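Local structure of ferric uptake regulation protein (Helicobacter pylori, 2XIG) at residues Val35-Gly40 with Tyr89-Lys94; Leu43-Ile48 with Ser63-Leu68; His96-Ile101 with Ile132-Lys137; Leu103-Ile108 with Val140-Cys145. The protein acts as a dimeric, metal-dependent transcription factor that probably uses ferrous iron as cofactor to bind operators and repress its target genes. The protein carries 2 engineered substitutions. All blocks are in the same frame, centred on the assembly; numbering follows the deposited sequence.

Contact 1 of 4, residues Val35-Gly40 with Tyr89-Lys94; sequences VLYRSG and YEIAAK. With ZN (zinc ion), chain L.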
# COMPACT_ATOMS: atom_id res chain seq x y z
N VAL C 35 -9.28 -24.38 -19.59
CA VAL C 35 -7.97 -23.90 -19.15
C VAL C 35 -7.84 -23.99 -17.62
O VAL C 35 -6.85 -24.50 -17.11
CB VAL C 35 -7.67 -22.46 -19.63
CG1 VAL C 35 -6.49 -21.88 -18.87
CG2 VAL C 35 -7.40 -22.45 -21.14
N LEU C 36 -8.86 -23.51 -16.90
CA LEU C 36 -8.82 -23.53 -15.45
C LEU C 36 -8.86 -24.95 -14.89
O LEU C 36 -8.14 -25.27 -13.95
CB LEU C 36 -9.95 -22.69 -14.86
CG LEU C 36 -9.75 -21.17 -15.01
CD1 LEU C 36 -11.02 -20.40 -14.65
CD2 LEU C 36 -8.59 -20.71 -14.17
N TYR C 37 -9.73 -25.78 -15.46
CA TYR C 37 -9.81 -27.18 -15.04
C TYR C 37 -8.44 -27.84 -15.14
O TYR C 37 -8.02 -28.59 -14.26
CB TYR C 37 -10.80 -27.93 -15.92
CG TYR C 37 -11.13 -29.31 -15.41
CD1 TYR C 37 -12.22 -29.51 -14.57
CD2 TYR C 37 -10.35 -30.41 -15.76
CE1 TYR C 37 -12.54 -30.78 -14.10
CE2 TYR C 37 -10.67 -31.69 -15.29
CZ TYR C 37 -11.76 -31.87 -14.45
OH TYR C 37 -12.08 -33.13 -13.98
N ARG C 38 -7.74 -27.56 -16.24
CA ARG C 38 -6.47 -28.21 -16.53
C ARG C 38 -5.33 -27.68 -15.68
O ARG C 38 -4.30 -28.34 -15.53
CB ARG C 38 -6.14 -28.08 -18.03
CG ARG C 38 -6.98 -28.99 -18.92
CD ARG C 38 -6.48 -29.00 -20.37
NE ARG C 38 -7.28 -28.15 -21.25
CZ ARG C 38 -6.90 -26.95 -21.70
NH1 ARG C 38 -5.72 -26.44 -21.34
NH2 ARG C 38 -7.69 -26.26 -22.50
N SER C 39 -5.52 -26.50 -15.09
CA SER C 39 -4.43 -25.82 -14.39
C SER C 39 -4.22 -26.33 -12.96
O SER C 39 -5.17 -26.58 -12.22
CB SER C 39 -4.68 -24.31 -14.37
OG SER C 39 -3.67 -23.62 -13.65
N GLY C 40 -2.95 -26.47 -12.59
CA GLY C 40 -2.59 -26.86 -11.24
C GLY C 40 -2.34 -25.66 -10.34
O GLY C 40 -1.93 -25.82 -9.19
N TYR C 89 -7.93 -16.94 -10.41
CA TYR C 89 -9.10 -17.80 -10.57
C TYR C 89 -8.74 -19.28 -10.59
O TYR C 89 -7.64 -19.67 -11.00
CB TYR C 89 -9.84 -17.45 -11.87
CG TYR C 89 -10.52 -16.10 -11.84
CD1 TYR C 89 -11.86 -15.98 -11.50
CD2 TYR C 89 -9.82 -14.93 -12.15
CE1 TYR C 89 -12.49 -14.76 -11.48
CE2 TYR C 89 -10.44 -13.69 -12.12
CZ TYR C 89 -11.77 -13.62 -11.78
OH TYR C 89 -12.40 -12.40 -11.75
N GLU C 90 -9.70 -20.10 -10.17
CA GLU C 90 -9.51 -21.54 -10.22
C GLU C 90 -10.86 -22.21 -10.41
O GLU C 90 -11.91 -21.62 -10.15
CB GLU C 90 -8.87 -22.03 -8.93
CG GLU C 90 -9.66 -21.64 -7.69
CD GLU C 90 -9.00 -22.12 -6.41
OE1 GLU C 90 -8.48 -23.26 -6.40
OE2 GLU C 90 -9.02 -21.36 -5.41
N ILE C 91 -10.82 -23.45 -10.88
CA ILE C 91 -12.03 -24.21 -11.09
C ILE C 91 -12.69 -24.47 -9.73
O ILE C 91 -12.00 -24.71 -8.74
CB ILE C 91 -11.70 -25.53 -11.84
CG1 ILE C 91 -12.94 -26.14 -12.49
CG2 ILE C 91 -10.95 -26.50 -10.93
CD1 ILE C 91 -13.50 -25.33 -13.65
N ALA C 92 -14.01 -24.39 -9.67
CA ALA C 92 -14.74 -24.51 -8.41
C ALA C 92 -14.81 -25.96 -7.93
O ALA C 92 -14.96 -26.21 -6.74
CB ALA C 92 -16.14 -23.93 -8.54
N ALA C 93 -14.69 -26.90 -8.86
CA ALA C 93 -14.84 -28.32 -8.54
C ALA C 93 -13.58 -28.92 -7.90
O ALA C 93 -12.96 -29.83 -8.45
CB ALA C 93 -15.23 -29.10 -9.79
N LYS C 94 -13.22 -28.39 -6.73
CA LYS C 94 -12.06 -28.81 -5.95
C LYS C 94 -12.46 -28.86 -4.47
O LYS C 94 -13.32 -28.10 -4.04
CB LYS C 94 -10.88 -27.82 -6.12
CG LYS C 94 -10.09 -27.95 -7.43
CD LYS C 94 -9.14 -26.73 -7.68
CE LYS C 94 -7.99 -26.66 -6.68
NZ LYS C 94 -7.03 -25.53 -7.06
ZN ZN L . -7.46 -22.12 -4.33
O HOH W 1 -8.23 -24.45 -11.38
O HOH W 2 -5.93 -25.35 -9.99
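Leu36, on the last turn of helix 27-38, drops its CD2 methyl onto the backbone of strand 86-91, and this is the tight part of the contact. CD2 lies 3.5 Å from Tyr89 O and also reaches Glu90 CA and Tyr89 CB. CG is anti to the leucine's own carbonyl carbon (chi1 -72°) and carries CD2 to the strand, while CB stays near Ile91. One residue on, the Tyr37 ring meets Ile91 at a slant, CD1 to CG1 at 4.0 Å; its OH is held by Glu5 O. Ile77 of the paired strand 77-82, Ile48 of helix 45-52 and Leu43 add to the packing round Leu36.

On the other side two waters mediate the contact. One donates to Leu36 O and accepts from Ile91 N, the latter at 2.8 Å, so it joins the two backbones where they do not bond directly. The second donates to Ser39 O and accepts from Lys94 NZ at 3.1 Å. That lysine also makes a salt bridge to Glu90, NZ to OE1 2.8 Å, and another to Glu110.

Glu90 CB points away from the helix, and the carboxylate holds zinc unevenly, OE2 at 2.0 Å and OE1 at 2.6 Å; His42, His97 and His99 complete the site. Lys94 grips the farther oxygen and would be expected to offset part of its charge. In this winged-helix domain of the Fur family, then, apolar packing and a water bridge hold strand to helix, while Lys94 connects the second water to a zinc ligand.

Contact 2 of 4, residues Leu43-Ile48 with Ser63-Leu68; sequences LSPEEI and SVYRIL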
# COMPACT_ATOMS: atom_id res chain seq x y z
N LEU C 43 -4.96 -18.77 -11.74
CA LEU C 43 -4.59 -17.99 -12.92
C LEU C 43 -5.19 -16.59 -12.92
O LEU C 43 -6.33 -16.39 -12.52
CB LEU C 43 -5.01 -18.73 -14.19
CG LEU C 43 -4.29 -20.05 -14.46
CD1 LEU C 43 -4.83 -20.69 -15.74
CD2 LEU C 43 -2.79 -19.85 -14.55
N SER C 44 -4.42 -15.61 -13.39
CA SER C 44 -4.94 -14.27 -13.59
C SER C 44 -5.69 -14.21 -14.92
O SER C 44 -5.45 -15.02 -15.81
CB SER C 44 -3.80 -13.25 -13.60
OG SER C 44 -2.97 -13.46 -14.73
N PRO C 45 -6.59 -13.23 -15.06
CA PRO C 45 -7.25 -13.04 -16.36
C PRO C 45 -6.25 -12.88 -17.51
O PRO C 45 -6.50 -13.40 -18.59
CB PRO C 45 -8.04 -11.75 -16.15
CG PRO C 45 -8.32 -11.72 -14.68
CD PRO C 45 -7.08 -12.28 -14.04
N GLU C 46 -5.14 -12.18 -17.27
CA GLU C 46 -4.11 -12.04 -18.30
C GLU C 46 -3.56 -13.39 -18.75
O GLU C 46 -3.43 -13.65 -19.94
CB GLU C 46 -2.96 -11.15 -17.80
CG GLU C 46 -3.34 -9.67 -17.65
CD GLU C 46 -2.34 -8.88 -16.81
OE1 GLU C 46 -2.29 -9.08 -15.58
OE2 GLU C 46 -1.61 -8.03 -17.38
N GLU C 47 -3.24 -14.26 -17.79
CA GLU C 47 -2.69 -15.57 -18.12
C GLU C 47 -3.69 -16.44 -18.86
O GLU C 47 -3.35 -17.18 -19.78
CB GLU C 47 -2.26 -16.30 -16.85
CG GLU C 47 -1.14 -15.64 -16.10
CD GLU C 47 -0.77 -16.43 -14.87
OE1 GLU C 47 -1.61 -16.55 -13.95
OE2 GLU C 47 0.37 -16.94 -14.83
N ILE C 48 -4.95 -16.38 -18.44
CA ILE C 48 -6.01 -17.10 -19.12
C ILE C 48 -6.13 -16.62 -20.56
O ILE C 48 -6.31 -17.42 -21.49
CB ILE C 48 -7.35 -16.96 -18.37
CG1 ILE C 48 -7.27 -17.68 -17.02
CG2 ILE C 48 -8.51 -17.51 -19.20
CD1 ILE C 48 -8.33 -17.23 -16.02
N SER C 63 -13.31 -9.65 -23.27
CA SER C 63 -14.22 -10.78 -23.43
C SER C 63 -13.97 -11.83 -22.36
O SER C 63 -14.91 -12.45 -21.84
CB SER C 63 -14.16 -11.37 -24.85
OG SER C 63 -12.97 -12.11 -25.07
N VAL C 64 -12.70 -12.00 -21.98
CA VAL C 64 -12.35 -12.94 -20.93
C VAL C 64 -12.88 -12.52 -19.56
O VAL C 64 -13.42 -13.34 -18.82
CB VAL C 64 -10.84 -13.23 -20.89
CG1 VAL C 64 -10.49 -14.06 -19.65
CG2 VAL C 64 -10.42 -13.95 -22.17
N TYR C 65 -12.78 -11.23 -19.25
CA TYR C 65 -13.34 -10.71 -18.01
C TYR C 65 -14.84 -10.97 -17.93
O TYR C 65 -15.33 -11.44 -16.91
CB TYR C 65 -13.08 -9.20 -17.84
CG TYR C 65 -11.82 -8.91 -17.06
CD1 TYR C 65 -11.87 -8.64 -15.69
CD2 TYR C 65 -10.57 -8.93 -17.67
CE1 TYR C 65 -10.71 -8.39 -14.97
CE2 TYR C 65 -9.42 -8.68 -16.96
CZ TYR C 65 -9.49 -8.41 -15.62
OH TYR C 65 -8.33 -8.16 -14.93
N ARG C 66 -15.55 -10.65 -19.01
CA ARG C 66 -16.99 -10.88 -19.06
C ARG C 66 -17.33 -12.35 -18.78
O ARG C 66 -18.22 -12.65 -17.99
CB ARG C 66 -17.55 -10.45 -20.42
CG ARG C 66 -19.04 -10.67 -20.57
CD ARG C 66 -19.53 -10.19 -21.94
NE ARG C 66 -18.95 -8.89 -22.25
CZ ARG C 66 -18.14 -8.65 -23.27
NH1 ARG C 66 -17.83 -9.61 -24.13
NH2 ARG C 66 -17.66 -7.43 -23.44
N ILE C 67 -16.62 -13.25 -19.45
CA ILE C 67 -16.76 -14.69 -19.21
C ILE C 67 -16.47 -15.07 -17.76
O ILE C 67 -17.23 -15.83 -17.15
CB ILE C 67 -15.84 -15.49 -20.16
CG1 ILE C 67 -16.39 -15.47 -21.59
CG2 ILE C 67 -15.67 -16.93 -19.65
CD1 ILE C 67 -15.45 -16.06 -22.61
N LEU C 68 -15.37 -14.54 -17.21
CA LEU C 68 -14.98 -14.84 -15.84
C LEU C 68 -16.05 -14.38 -14.85
O LEU C 68 -16.36 -15.08 -13.89
CB LEU C 68 -13.63 -14.18 -15.50
CG LEU C 68 -12.41 -14.84 -16.15
CD1 LEU C 68 -11.13 -14.04 -15.91
CD2 LEU C 68 -12.23 -16.27 -15.65
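Pro45, in the first turn of helix 45-52, sets its ring against two side chains of helix 61-73. Its CB comes within 3.5 Å of Tyr65 CE2, and CG lies 3.6 Å from both CZ and OH of the same tyrosine, so the proline meets the phenol end of the ring at a slant. Leu68 is its second neighbour, CD1 to Pro45 CG at 3.8 Å. One turn further on, Ile48 reaches Leu68 tip to tip, CD1 to CD2 at 4.0 Å. Its other branch, CG2, meets Val64 CG1, which is anti to the valine's backbone N (chi1 172°) and also lies near Pro45 O.

Behind this layer stands the helix start that puts Pro45 in place. Ser44 is the N-cap: its OG accepts from Glu47 N at 3.2 Å, and in return Ser44 N gives a nearly straight bond to Glu47 OE1 at 3.0 Å (N-H...O 169°), using the anti lone pair of the carboxylate. The pair is a capping box. Farther out, Tyr89 of strand 86-91 packs on Pro45 and Leu68, Leu36 of helix 27-38 touches Ile48, and Arg13 of the second subunit lies on Tyr65.

The contact is made by apolar packing, with no polar bond between the segments; the polar bonds stay within the helix start, where they engage the N-H groups of Ser44 and Glu47. Contact of this kind fixes the two helices by the fit of their side chains, in the winged-helix DNA-binding domain of the Fur family, whose helix 61-73 is probably the recognition helix.

Contact 3 of 4, residues His96-Ile101 with Ile132-Lys137; sequences HHDHII and ISHDMK. With ZN (zinc ion), chain N; ZN (zinc ion), chain L.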
# COMPACT_ATOMS: atom_id res chain seq x y z
N HIS C 96 -12.54 -28.24 -0.52
CA HIS C 96 -12.36 -26.97 0.20
C HIS C 96 -10.93 -26.77 0.63
O HIS C 96 -10.30 -27.67 1.17
CB HIS C 96 -13.22 -26.88 1.45
CG HIS C 96 -12.84 -25.72 2.32
ND1 HIS C 96 -13.22 -24.43 2.01
CD2 HIS C 96 -12.07 -25.64 3.43
CE1 HIS C 96 -12.71 -23.60 2.92
NE2 HIS C 96 -12.01 -24.31 3.78
N HIS C 97 -10.41 -25.57 0.41
CA HIS C 97 -9.08 -25.26 0.91
C HIS C 97 -8.95 -23.76 1.11
O HIS C 97 -9.70 -22.96 0.55
CB HIS C 97 -8.02 -25.71 -0.09
CG HIS C 97 -8.16 -25.05 -1.43
ND1 HIS C 97 -8.98 -25.55 -2.41
CD2 HIS C 97 -7.62 -23.91 -1.92
CE1 HIS C 97 -8.93 -24.76 -3.47
NE2 HIS C 97 -8.12 -23.75 -3.19
N ASP C 98 -7.98 -23.41 1.93
CA ASP C 98 -7.67 -22.02 2.20
C ASP C 98 -6.34 -21.70 1.55
O ASP C 98 -5.77 -22.57 0.88
CB ASP C 98 -7.64 -21.83 3.69
CG ASP C 98 -8.93 -22.30 4.33
OD1 ASP C 98 -9.96 -21.65 4.09
OD2 ASP C 98 -8.91 -23.32 5.06
N HIS C 99 -5.84 -20.48 1.73
CA HIS C 99 -4.70 -20.07 0.91
C HIS C 99 -3.57 -19.41 1.67
O HIS C 99 -3.80 -18.56 2.53
CB HIS C 99 -5.16 -19.12 -0.19
CG HIS C 99 -6.14 -19.73 -1.13
ND1 HIS C 99 -7.50 -19.62 -0.96
CD2 HIS C 99 -5.96 -20.46 -2.26
CE1 HIS C 99 -8.12 -20.24 -1.95
NE2 HIS C 99 -7.20 -20.76 -2.75
N ILE C 100 -2.36 -19.81 1.30
CA ILE C 100 -1.14 -19.12 1.70
C ILE C 100 -0.64 -18.36 0.47
O ILE C 100 -0.62 -18.89 -0.63
CB ILE C 100 -0.10 -20.16 2.16
CG1 ILE C 100 -0.50 -20.73 3.52
CG2 ILE C 100 1.29 -19.56 2.23
CD1 ILE C 100 0.09 -22.10 3.83
N ILE C 101 -0.24 -17.11 0.66
CA ILE C 101 0.21 -16.28 -0.46
C ILE C 101 1.53 -15.61 -0.09
O ILE C 101 1.62 -14.96 0.95
CB ILE C 101 -0.81 -15.17 -0.81
CG1 ILE C 101 -2.21 -15.76 -1.06
CG2 ILE C 101 -0.34 -14.33 -2.00
CD1 ILE C 101 -3.11 -15.68 0.15
N ILE C 132 -21.15 -20.48 9.01
CA ILE C 132 -21.69 -20.68 7.68
C ILE C 132 -20.57 -20.84 6.67
O ILE C 132 -20.51 -21.84 5.94
CB ILE C 132 -22.54 -19.49 7.24
CG1 ILE C 132 -23.81 -19.41 8.11
CG2 ILE C 132 -22.87 -19.60 5.76
CD1 ILE C 132 -24.62 -20.70 8.16
N SER C 133 -19.70 -19.84 6.60
CA SER C 133 -18.52 -19.96 5.77
C SER C 133 -17.37 -19.18 6.38
O SER C 133 -17.54 -18.48 7.38
CB SER C 133 -18.78 -19.47 4.35
OG SER C 133 -18.99 -18.07 4.31
N HIS C 134 -16.20 -19.30 5.77
CA HIS C 134 -15.06 -18.54 6.24
C HIS C 134 -14.13 -18.21 5.09
O HIS C 134 -14.16 -18.85 4.05
CB HIS C 134 -14.31 -19.31 7.34
CG HIS C 134 -13.72 -20.60 6.88
ND1 HIS C 134 -14.43 -21.78 6.85
CD2 HIS C 134 -12.48 -20.90 6.43
CE1 HIS C 134 -13.65 -22.75 6.40
NE2 HIS C 134 -12.47 -22.24 6.14
N ASP C 135 -13.33 -17.17 5.29
CA ASP C 135 -12.30 -16.77 4.34
C ASP C 135 -11.03 -16.61 5.15
O ASP C 135 -10.98 -15.82 6.09
CB ASP C 135 -12.68 -15.45 3.67
CG ASP C 135 -11.67 -15.01 2.63
OD1 ASP C 135 -11.70 -15.54 1.50
OD2 ASP C 135 -10.85 -14.13 2.94
N MET C 136 -10.01 -17.39 4.79
CA MET C 136 -8.77 -17.40 5.55
C MET C 136 -7.61 -17.33 4.57
O MET C 136 -7.47 -18.19 3.71
CB MET C 136 -8.68 -18.66 6.41
CG MET C 136 -7.32 -18.91 7.06
SD MET C 136 -7.37 -20.35 8.16
CE MET C 136 -5.65 -20.59 8.54
N LYS C 137 -6.80 -16.28 4.69
CA LYS C 137 -5.61 -16.13 3.86
C LYS C 137 -4.44 -15.86 4.76
O LYS C 137 -4.55 -15.06 5.70
CB LYS C 137 -5.76 -14.97 2.87
CG LYS C 137 -6.91 -15.09 1.91
CD LYS C 137 -7.30 -13.72 1.37
CE LYS C 137 -8.73 -13.71 0.89
NZ LYS C 137 -9.38 -12.41 1.20
ZN ZN N . -11.00 -23.49 5.48
ZN ZN L . -7.46 -22.12 -4.33
O HOH W 3 -10.70 -19.32 2.80
O HOH W 4 -8.53 -18.11 0.99
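His134 meets His96 and Asp98 at a zinc ion that joins the two strands. Its ring comes nearer to 96-101 than its CB does, and NE2 binds the metal at 2.0 Å. His96 NE2 binds at 2.1 Å, the two rings oblique with planes at 71°. Asp98 chelates unevenly, OD2 at 2.1 Å and OD1 at 2.5 Å, and OD1 lies near the plane of the His134 ring at its edge; Glu117 completes the site, the one assigned to iron by similarity.

Next, Asp135, its CB pointing away, makes a salt bridge with Lys137 whose hydrogen bond is weak. At Met136 a water accepts from the backbone N and donates to Asp98 OD1 at 2.8 Å, a second-shell link to the metal. Met136 O takes a weak bond from His99 N at 3.4 Å, and another water ties it to His99 ND1, whose NE2 binds a second zinc along with His97. Lys137 pairs with His99 in a parallel bridge, and its CB lies 3.9 Å from Ile101 CD1.

Strand 98-102 runs between 108-111 and 130-141. Helix 114-126 packs on His134 and Met136, and residues 133-137 pair antiparallel with a strand of the third subunit, extending the sheet across the interface.

Contact 4 of 4, residues Leu103-Ile108 with Val140-Cys145; sequences LHCGKI and VWCKEC. With ZN (zinc ion), chain M.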
# COMPACT_ATOMS: atom_id res chain seq x y z
N LEU C 103 4.19 -12.84 -0.13
CA LEU C 103 4.20 -11.41 -0.38
C LEU C 103 5.29 -10.97 -1.34
O LEU C 103 5.24 -9.85 -1.87
CB LEU C 103 4.38 -10.65 0.94
CG LEU C 103 3.18 -10.73 1.87
CD1 LEU C 103 3.61 -10.48 3.29
CD2 LEU C 103 2.10 -9.75 1.43
N HIS C 104 6.28 -11.82 -1.56
CA HIS C 104 7.41 -11.42 -2.39
C HIS C 104 7.25 -11.88 -3.84
O HIS C 104 7.42 -11.09 -4.77
CB HIS C 104 8.74 -11.91 -1.81
CG HIS C 104 9.94 -11.40 -2.54
ND1 HIS C 104 10.23 -10.06 -2.64
CD2 HIS C 104 10.93 -12.05 -3.20
CE1 HIS C 104 11.34 -9.90 -3.34
NE2 HIS C 104 11.79 -11.09 -3.68
N CYS C 105 6.89 -13.15 -4.03
CA CYS C 105 6.82 -13.72 -5.38
C CYS C 105 5.38 -13.99 -5.85
O CYS C 105 5.16 -14.33 -7.00
CB CYS C 105 7.67 -14.98 -5.48
SG CYS C 105 6.90 -16.46 -4.73
N GLY C 106 4.42 -13.85 -4.95
CA GLY C 106 3.02 -13.98 -5.31
C GLY C 106 2.52 -15.42 -5.42
O GLY C 106 1.35 -15.66 -5.73
N LYS C 107 3.41 -16.37 -5.16
CA LYS C 107 3.05 -17.79 -5.20
C LYS C 107 1.89 -18.09 -4.25
O LYS C 107 1.83 -17.56 -3.14
CB LYS C 107 4.27 -18.62 -4.81
CG LYS C 107 4.01 -20.08 -4.52
CD LYS C 107 5.25 -20.72 -3.92
CE LYS C 107 6.45 -20.49 -4.82
NZ LYS C 107 7.70 -21.01 -4.22
N ILE C 108 0.98 -18.98 -4.67
CA ILE C 108 -0.15 -19.37 -3.84
C ILE C 108 -0.02 -20.84 -3.48
O ILE C 108 0.22 -21.68 -4.34
CB ILE C 108 -1.50 -19.12 -4.55
CG1 ILE C 108 -1.72 -17.62 -4.76
CG2 ILE C 108 -2.66 -19.72 -3.73
CD1 ILE C 108 -2.69 -17.30 -5.88
N VAL C 140 2.86 -14.67 3.57
CA VAL C 140 4.13 -15.20 4.04
C VAL C 140 5.28 -14.74 3.16
O VAL C 140 5.07 -14.13 2.12
CB VAL C 140 4.12 -16.75 3.99
CG1 VAL C 140 2.97 -17.30 4.83
CG2 VAL C 140 3.98 -17.22 2.54
N TRP C 141 6.50 -15.03 3.61
CA TRP C 141 7.64 -15.16 2.71
C TRP C 141 7.86 -16.65 2.53
O TRP C 141 8.12 -17.37 3.50
CB TRP C 141 8.91 -14.54 3.31
CG TRP C 141 8.76 -13.12 3.74
CD1 TRP C 141 7.80 -12.24 3.34
CD2 TRP C 141 9.62 -12.40 4.63
NE1 TRP C 141 8.00 -11.02 3.94
CE2 TRP C 141 9.12 -11.09 4.74
CE3 TRP C 141 10.77 -12.74 5.36
CZ2 TRP C 141 9.72 -10.11 5.54
CZ3 TRP C 141 11.37 -11.77 6.16
CH2 TRP C 141 10.84 -10.47 6.24
N CYS C 142 7.75 -17.12 1.29
CA CYS C 142 7.78 -18.55 1.04
C CYS C 142 9.21 -19.08 1.16
O CYS C 142 10.17 -18.30 1.24
CB CYS C 142 7.19 -18.88 -0.33
SG CYS C 142 8.32 -18.63 -1.73
N LYS C 143 9.33 -20.39 1.19
CA LYS C 143 10.62 -21.05 1.28
C LYS C 143 11.58 -20.56 0.20
O LYS C 143 12.73 -20.25 0.48
CB LYS C 143 10.44 -22.57 1.16
CG LYS C 143 11.72 -23.36 1.31
CD LYS C 143 11.46 -24.85 1.16
CE LYS C 143 12.73 -25.66 1.36
NZ LYS C 143 13.78 -25.31 0.37
N GLU C 144 11.10 -20.49 -1.04
CA GLU C 144 11.98 -20.18 -2.17
C GLU C 144 12.52 -18.74 -2.12
O GLU C 144 13.68 -18.51 -2.46
CB GLU C 144 11.26 -20.43 -3.50
CG GLU C 144 11.12 -21.93 -3.87
CD GLU C 144 10.18 -22.69 -2.94
OE1 GLU C 144 9.16 -22.11 -2.51
OE2 GLU C 144 10.46 -23.87 -2.64
N CYS C 145 11.70 -17.80 -1.68
CA CYS C 145 12.13 -16.40 -1.57
C CYS C 145 13.05 -16.15 -0.39
O CYS C 145 13.86 -15.22 -0.41
CB CYS C 145 10.92 -15.45 -1.50
SG CYS C 145 10.02 -15.34 -3.04
ZN ZN M . 7.91 -16.39 -2.64
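Leu103 N donates a nearly straight hydrogen bond to Val140 O (2.7 Å, 166°), after which the loop 103-108 and the chain from Val140 into helix 143-146 close round a zinc ion. Cys105 SG binds it at 2.3 Å, Cys142 SG at 2.5 Å and Cys145 SG at 2.4 Å; Cys102 is the fourth ligand. Cys105 and Cys142 both hold SG between backbone N and carbonyl carbon (chi1 77° and 80°), and each sulfur also accepts a backbone N-H, from Lys107 and Cys145 respectively. Cys142 is thereby the N-cap of a short, weakly bonded helix.

Cys145 SG also lies in the plane of the His104 ring, at its edge, 3.4 Å from CD2. Lys107 crosses Glu144 at about a right angle, and its NZ makes a salt bridge to Glu144 OE1. NZ is also near Cys142 SG, where its charge may ease the negative charge of the thiolates. Trp141 stacks on Trp141 of the fourth subunit.

Two CxxC pairs, Cys102 with Cys105 and Cys142 with Cys145, make this a four-cysteine structural zinc site of the kind found in Fur-family dimerization domains, here joining the loop after strand 98-102 to the end of strand 130-141.

In the fold
Going from the N terminus, helix 27-38 enters contact 1, whose loop closes only when strand 86-91 returns to the helix. Contact 2 is nested inside that loop, packing helix 45-52 on helix 61-73, and Tyr89 of contact 1 also touches contact 2. Both lie in the DNA-binding part and tie its helices and strand together. From residue 94 the chain runs in what is, by similarity, the dimerization part, where contacts 3 and 4 follow contact 1 in series and cross each other, their segments alternating. Strand 130-141 serves both, beside strand 98-102. The zinc held by Glu90, His97 and His99 bridges contacts 1 and 3, tying the two parts together, whereas contact 4 stays clear of contacts 1 and 2.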